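Local coordinates for DUF4973 domain-containing protein (Bacteroides thetaiotaomicron, PDB 4QNI) that is of unknown function but probably serves as an auxiliary nutrient-binding protein, built from two beta-rich domains, at residues A[233-238]-A[249-254]; A[257-262]-A[292-297]. All coordinates share one frame; numbering follows the deposited sequence.

Contact 1. Residues A[233-238]-A[249-254]; sequences YKIKFA and ISCDNA. With EDO (1,2-ethanediol), chain G.
K236 and S250 form an antiparallel hydrogen-bonded pair, K236 N giving its hydrogen to S250 O at 2.8 Å and S250 N returning one to K236 O at 3.0 Å; F237 and I249 follow as a non-hydrogen-bonded pair. Past the K236–S250 pair, water joins the two segments: one molecule donates to K234 O and accepts from D252 N, while another accepts from K234 N and donates to N253 OD1. The hairpin thus illustrates how waters can continue a strand pairing past its direct bonds while the apolar face stays packed. On that face lie I235, F237 and I249. The CG2 branches of I235 and I249, each anti to its own backbone N, meet at 3.5 Å, the two side chains crossing at a slant. I249 sends its other branch beside F237, both side chains pointing the same way, and I249 CD1 reaches F237 CE2 at 3.6 Å, oblique to the ring. I235 CD1 touches C251 SG more loosely, at 4.0 Å. The other face is polar. S250 OG packs against K236 CB and also meets a water that donates a weak bond to K236 O. K236 CD lies against the D252 carboxylate, and after a bend that places CE (chi3 67°) NZ stands 3.7 Å from D252 OD1, a long salt bridge. K234 NZ instead finds a salt bridge with D131 and an ethanediol, probably from the crystallisation liquor, whose O1 lies 2.9 Å from that nitrogen. In the large antiparallel sheet of the C-terminal domain, strand 234-240 is flanked on its other edge by strand 215-219, bonded through I235 and F237, while I249 packs on L261 of strand 260-275 and V292 of strand 282-298.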
loop_
_atom_site.group_PDB
_atom_site.type_symbol
_atom_site.label_atom_id
_atom_site.label_comp_id
_atom_site.label_asym_id
_atom_site.label_seq_id
_atom_site.Cartn_x
_atom_site.Cartn_y
_atom_site.Cartn_z
ATOM N N TYR A 233 -22.036 16.685 -26.904
ATOM C CA TYR A 233 -21.113 16.004 -27.820
ATOM C C TYR A 233 -21.319 14.466 -27.987
ATOM O O TYR A 233 -20.326 13.734 -28.073
ATOM C CB TYR A 233 -19.680 16.301 -27.347
ATOM C CG TYR A 233 -19.413 17.789 -27.260
ATOM C CD1 TYR A 233 -19.163 18.542 -28.408
ATOM C CD2 TYR A 233 -19.463 18.458 -26.037
ATOM C CE1 TYR A 233 -18.949 19.913 -28.340
ATOM C CE2 TYR A 233 -19.252 19.835 -25.959
ATOM C CZ TYR A 233 -19.003 20.557 -27.114
ATOM O OH TYR A 233 -18.805 21.916 -27.056
ATOM N N LYS A 234 -22.580 13.994 -28.146
ATOM C CA LYS A 234 -22.824 12.554 -28.355
ATOM C C LYS A 234 -22.800 12.168 -29.843
ATOM O O LYS A 234 -23.574 12.700 -30.651
ATOM C CB LYS A 234 -24.144 12.096 -27.721
ATOM C CG LYS A 234 -24.156 12.269 -26.203
ATOM C CD LYS A 234 -25.569 12.276 -25.658
ATOM C CE LYS A 234 -26.118 10.890 -25.436
ATOM N NZ LYS A 234 -27.562 10.962 -25.155
ATOM N N ILE A 235 -21.927 11.205 -30.190
ATOM C CA ILE A 235 -21.794 10.698 -31.556
ATOM C C ILE A 235 -22.357 9.263 -31.588
ATOM O O ILE A 235 -21.807 8.370 -30.951
ATOM C CB ILE A 235 -20.312 10.773 -32.052
ATOM C CG1 ILE A 235 -19.684 12.186 -31.880
ATOM C CG2 ILE A 235 -20.182 10.247 -33.491
ATOM C CD1 ILE A 235 -20.484 13.466 -32.479
ATOM N N LYS A 236 -23.449 9.061 -32.330
ATOM C CA LYS A 236 -24.146 7.779 -32.442
ATOM C C LYS A 236 -23.516 6.880 -33.460
ATOM O O LYS A 236 -23.172 7.338 -34.549
ATOM C CB LYS A 236 -25.620 7.992 -32.813
ATOM C CG LYS A 236 -26.468 8.600 -31.700
ATOM C CD LYS A 236 -27.858 9.045 -32.196
ATOM C CE LYS A 236 -28.785 7.920 -32.627
ATOM N NZ LYS A 236 -30.005 8.425 -33.326
ATOM N N PHE A 237 -23.374 5.581 -33.109
ATOM C CA PHE A 237 -22.845 4.519 -33.987
ATOM C C PHE A 237 -23.880 3.406 -34.110
ATOM O O PHE A 237 -24.194 2.729 -33.124
ATOM C CB PHE A 237 -21.511 3.959 -33.469
ATOM C CG PHE A 237 -20.337 4.910 -33.551
ATOM C CD1 PHE A 237 -20.179 5.932 -32.615
ATOM C CD2 PHE A 237 -19.325 4.715 -34.495
ATOM C CE1 PHE A 237 -19.074 6.796 -32.676
ATOM C CE2 PHE A 237 -18.207 5.567 -34.539
ATOM C CZ PHE A 237 -18.112 6.625 -33.660
ATOM N N ALA A 238 -24.448 3.261 -35.308
ATOM C CA ALA A 238 -25.477 2.258 -35.608
ATOM C C ALA A 238 -24.840 1.180 -36.462
ATOM O O ALA A 238 -24.283 1.504 -37.491
ATOM C CB ALA A 238 -26.663 2.908 -36.325
ATOM N N ILE A 249 -22.864 6.768 -38.727
ATOM C CA ILE A 249 -22.381 7.700 -37.719
ATOM C C ILE A 249 -23.232 8.956 -37.805
ATOM O O ILE A 249 -23.326 9.558 -38.869
ATOM C CB ILE A 249 -20.865 8.008 -37.848
ATOM C CG1 ILE A 249 -20.004 6.731 -37.703
ATOM C CG2 ILE A 249 -20.461 9.055 -36.816
ATOM C CD1 ILE A 249 -18.425 6.959 -37.876
ATOM N N SER A 250 -23.866 9.340 -36.709
ATOM C CA SER A 250 -24.686 10.541 -36.713
ATOM C C SER A 250 -24.571 11.293 -35.387
ATOM O O SER A 250 -23.943 10.825 -34.422
ATOM C CB SER A 250 -26.146 10.203 -37.008
ATOM O OG SER A 250 -26.648 9.307 -36.036
ATOM N N CYS A 251 -25.160 12.489 -35.379
ATOM C CA CYS A 251 -25.190 13.397 -34.251
ATOM C C CYS A 251 -26.526 14.101 -34.259
ATOM O O CYS A 251 -26.847 14.770 -35.238
ATOM C CB CYS A 251 -24.029 14.378 -34.341
ATOM S SG CYS A 251 -23.927 15.515 -32.951
ATOM N N ASP A 252 -27.319 13.936 -33.186
ATOM C CA ASP A 252 -28.660 14.524 -33.086
ATOM C C ASP A 252 -28.630 16.056 -32.985
ATOM O O ASP A 252 -29.590 16.693 -33.412
ATOM C CB ASP A 252 -29.442 13.904 -31.922
ATOM C CG ASP A 252 -29.942 12.498 -32.211
ATOM O OD1 ASP A 252 -30.085 12.147 -33.410
ATOM O OD2 ASP A 252 -30.234 11.762 -31.244
ATOM N N ASN A 253 -27.541 16.649 -32.469
ATOM C CA ASN A 253 -27.372 18.106 -32.437
ATOM C C ASN A 253 -26.190 18.498 -33.350
ATOM O O ASN A 253 -25.339 19.298 -32.963
ATOM C CB ASN A 253 -27.197 18.634 -30.997
ATOM C CG ASN A 253 -25.979 18.120 -30.292
ATOM O OD1 ASN A 253 -25.603 16.935 -30.408
ATOM N ND2 ASN A 253 -25.314 19.021 -29.583
ATOM N N ALA A 254 -26.158 17.942 -34.567
ATOM C CA ALA A 254 -25.119 18.193 -35.582
ATOM C C ALA A 254 -24.869 19.695 -35.860
ATOM O O ALA A 254 -23.704 20.118 -35.892
ATOM C CB ALA A 254 -25.497 17.505 -36.877
HETATM C C1 EDO G . -29.340 8.447 -26.558
HETATM O O1 EDO G . -28.411 8.182 -25.514
HETATM C C2 EDO G . -30.726 7.854 -26.216
HETATM O O2 EDO G . -31.417 8.726 -25.327
HETATM O O HOH W 1 -26.151 12.292 -31.002
HETATM O O HOH W 2 -25.244 15.477 -28.134
HETATM O O HOH W 3 -25.946 6.842 -36.151
#

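Contact 2. Residues A[257-262]-A[292-297]; sequences IGFELN and VDYYFN. With EDO (1,2-ethanediol), chain E.
N262 and D293 meet near one end of a long antiparallel beta hairpin, strands 260-275 and 282-298, within the ten-stranded sheet of the C-terminal domain. Backbone bonds at E260 and Y295 run both ways, and beyond them N297 N reaches I257 O at 2.6 Å. The F259 side chain can be followed outward. Its CB lies near Y295 O, and chi1 of 179° sets CG anti to the backbone N; CD1 has Y295 O and, a little farther off, Y294 CD1 as neighbours, CE1 comes to 3.6 Å from Y294 CD1, and CZ approaches Y294 CB. The two rings meet obliquely, their planes 39° apart. L261 CD2 adds to this apolar side by touching Y294 CB at 3.8 Å. Y294 OH shares a 2.6 Å hydrogen bond with an ethanediol, probably from the crystallisation liquor, whose O1 lies at the edge of the Y294 ring; G221 N supplies a second partner. On the other face, Y295 turns a ring edge to E260 O and stacks on H309 of strand 306-321. H309 also binds D293 OD1, and N262 OD1 is held by D264 N. N262 N donates to D293 O, and beside this bond amide and carboxylate are stacked with planes 12° apart, N262 CB lying 3.3 Å from D293 CG and N262 CG 3.3 Å from D293 OD2.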
loop_
_atom_site.group_PDB
_atom_site.type_symbol
_atom_site.label_atom_id
_atom_site.label_comp_id
_atom_site.label_asym_id
_atom_site.label_seq_id
_atom_site.Cartn_x
_atom_site.Cartn_y
_atom_site.Cartn_z
ATOM N N ILE A 257 -22.862 21.759 -32.959
ATOM C CA ILE A 257 -21.438 21.483 -32.781
ATOM C C ILE A 257 -20.702 21.388 -34.135
ATOM O O ILE A 257 -19.553 20.935 -34.198
ATOM C CB ILE A 257 -21.251 20.227 -31.880
ATOM C CG1 ILE A 257 -21.722 18.919 -32.546
ATOM C CG2 ILE A 257 -21.926 20.432 -30.501
ATOM C CD1 ILE A 257 -21.070 17.603 -31.860
ATOM N N GLY A 258 -21.358 21.868 -35.187
ATOM C CA GLY A 258 -20.818 21.886 -36.546
ATOM C C GLY A 258 -20.300 20.542 -37.016
ATOM O O GLY A 258 -19.222 20.461 -37.608
ATOM N N PHE A 259 -21.037 19.474 -36.669
ATOM C CA PHE A 259 -20.713 18.086 -36.990
ATOM C C PHE A 259 -20.759 17.899 -38.488
ATOM O O PHE A 259 -21.646 18.437 -39.157
ATOM C CB PHE A 259 -21.665 17.108 -36.266
ATOM C CG PHE A 259 -21.418 15.645 -36.553
ATOM C CD1 PHE A 259 -20.428 14.943 -35.872
ATOM C CD2 PHE A 259 -22.172 14.971 -37.508
ATOM C CE1 PHE A 259 -20.198 13.593 -36.141
ATOM C CE2 PHE A 259 -21.948 13.611 -37.765
ATOM C CZ PHE A 259 -20.966 12.934 -37.079
ATOM N N GLU A 260 -19.747 17.204 -39.017
ATOM C CA GLU A 260 -19.593 16.941 -40.441
ATOM C C GLU A 260 -18.916 15.608 -40.654
ATOM O O GLU A 260 -17.838 15.361 -40.128
ATOM C CB GLU A 260 -18.770 18.056 -41.117
ATOM C CG GLU A 260 -19.592 19.230 -41.618
ATOM C CD GLU A 260 -20.153 19.112 -43.025
ATOM O OE1 GLU A 260 -19.357 18.907 -43.972
ATOM O OE2 GLU A 260 -21.382 19.293 -43.188
ATOM N N LEU A 261 -19.555 14.741 -41.401
ATOM C CA LEU A 261 -18.940 13.475 -41.756
ATOM C C LEU A 261 -18.158 13.625 -43.023
ATOM O O LEU A 261 -18.580 14.351 -43.926
ATOM C CB LEU A 261 -19.984 12.383 -41.975
ATOM C CG LEU A 261 -20.581 11.770 -40.749
ATOM C CD1 LEU A 261 -21.788 10.963 -41.146
ATOM C CD2 LEU A 261 -19.549 10.910 -39.994
ATOM N N ASN A 262 -17.051 12.902 -43.125
ATOM C CA ASN A 262 -16.316 12.834 -44.360
ATOM C C ASN A 262 -17.105 11.869 -45.242
ATOM O O ASN A 262 -17.371 10.740 -44.831
ATOM C CB ASN A 262 -14.891 12.397 -44.113
ATOM C CG ASN A 262 -14.048 12.374 -45.361
ATOM O OD1 ASN A 262 -14.145 11.451 -46.173
ATOM N ND2 ASN A 262 -13.204 13.392 -45.532
ATOM N N VAL A 292 -13.559 5.634 -39.451
ATOM C CA VAL A 292 -14.264 6.622 -38.657
ATOM C C VAL A 292 -13.635 7.936 -39.110
ATOM O O VAL A 292 -12.423 8.076 -39.060
ATOM C CB VAL A 292 -14.137 6.363 -37.140
ATOM C CG1 VAL A 292 -14.801 7.468 -36.343
ATOM C CG2 VAL A 292 -14.700 5.001 -36.760
ATOM N N ASP A 293 -14.421 8.833 -39.663
ATOM C CA ASP A 293 -13.900 10.083 -40.177
ATOM C C ASP A 293 -14.959 11.180 -40.030
ATOM O O ASP A 293 -15.930 11.219 -40.792
ATOM C CB ASP A 293 -13.466 9.902 -41.669
ATOM C CG ASP A 293 -12.591 11.014 -42.209
ATOM O OD1 ASP A 293 -12.602 12.120 -41.624
ATOM O OD2 ASP A 293 -11.977 10.818 -43.260
ATOM N N TYR A 294 -14.782 12.049 -39.043
ATOM C CA TYR A 294 -15.711 13.153 -38.833
ATOM C C TYR A 294 -15.012 14.379 -38.216
ATOM O O TYR A 294 -13.885 14.315 -37.686
ATOM C CB TYR A 294 -16.949 12.734 -37.998
ATOM C CG TYR A 294 -16.664 12.389 -36.556
ATOM C CD1 TYR A 294 -16.641 13.378 -35.573
ATOM C CD2 TYR A 294 -16.518 11.069 -36.152
ATOM C CE1 TYR A 294 -16.400 13.065 -34.233
ATOM C CE2 TYR A 294 -16.254 10.742 -34.821
ATOM C CZ TYR A 294 -16.221 11.743 -33.860
ATOM O OH TYR A 294 -15.994 11.432 -32.547
ATOM N N TYR A 295 -15.730 15.497 -38.304
ATOM C CA TYR A 295 -15.356 16.804 -37.797
ATOM C C TYR A 295 -16.412 17.349 -36.834
ATOM O O TYR A 295 -17.604 17.163 -37.079
ATOM C CB TYR A 295 -15.234 17.781 -38.957
ATOM C CG TYR A 295 -14.138 17.489 -39.943
ATOM C CD1 TYR A 295 -14.366 16.660 -41.041
ATOM C CD2 TYR A 295 -12.917 18.150 -39.869
ATOM C CE1 TYR A 295 -13.373 16.435 -41.997
ATOM C CE2 TYR A 295 -11.933 17.961 -40.835
ATOM C CZ TYR A 295 -12.158 17.088 -41.889
ATOM O OH TYR A 295 -11.191 16.892 -42.840
ATOM N N PHE A 296 -15.993 18.099 -35.804
ATOM C CA PHE A 296 -16.929 18.767 -34.893
ATOM C C PHE A 296 -16.241 19.940 -34.216
ATOM O O PHE A 296 -15.011 19.970 -34.138
ATOM C CB PHE A 296 -17.517 17.790 -33.841
ATOM C CG PHE A 296 -16.609 17.491 -32.676
ATOM C CD1 PHE A 296 -15.589 16.554 -32.792
ATOM C CD2 PHE A 296 -16.769 18.151 -31.458
ATOM C CE1 PHE A 296 -14.747 16.280 -31.716
ATOM C CE2 PHE A 296 -15.921 17.883 -30.383
ATOM C CZ PHE A 296 -14.925 16.936 -30.515
ATOM N N ASN A 297 -17.039 20.863 -33.660
ATOM C CA ASN A 297 -16.542 22.021 -32.927
ATOM C C ASN A 297 -16.695 21.828 -31.432
ATOM O O ASN A 297 -17.806 21.594 -30.945
ATOM C CB ASN A 297 -17.288 23.300 -33.340
ATOM C CG ASN A 297 -17.144 23.702 -34.787
ATOM O OD1 ASN A 297 -16.075 23.595 -35.388
ATOM N ND2 ASN A 297 -18.209 24.246 -35.357
HETATM C C1 EDO E . -15.106 8.009 -31.231
HETATM O O1 EDO E . -15.864 8.941 -31.976
HETATM C C2 EDO E . -13.623 8.287 -31.398
HETATM O O2 EDO E . -13.276 9.485 -30.731
#

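How the contacts relate
Both contacts belong to the same antiparallel sheet and succeed one another along the chain, their centres about 9 Å apart. They share one principle, an apolar face backed by a polar one, but express it differently. In contact 1 the pairing is short, and waters and a long lysine-aspartate salt bridge take over where it ends; in contact 2 direct backbone bonds reach further, and several polar groups, among them those of D293 and N297, turn to H309 and R307 of strand 306-321. Each is partly buried, with aliphatic groups prominent in the first and aromatic rings in the second. Strands 244-250 and 260-275 are sheet neighbours, and the contacts join where C251 CB packs on F259 CG at 3.6 Å and A254 O probably accepts from F259 N.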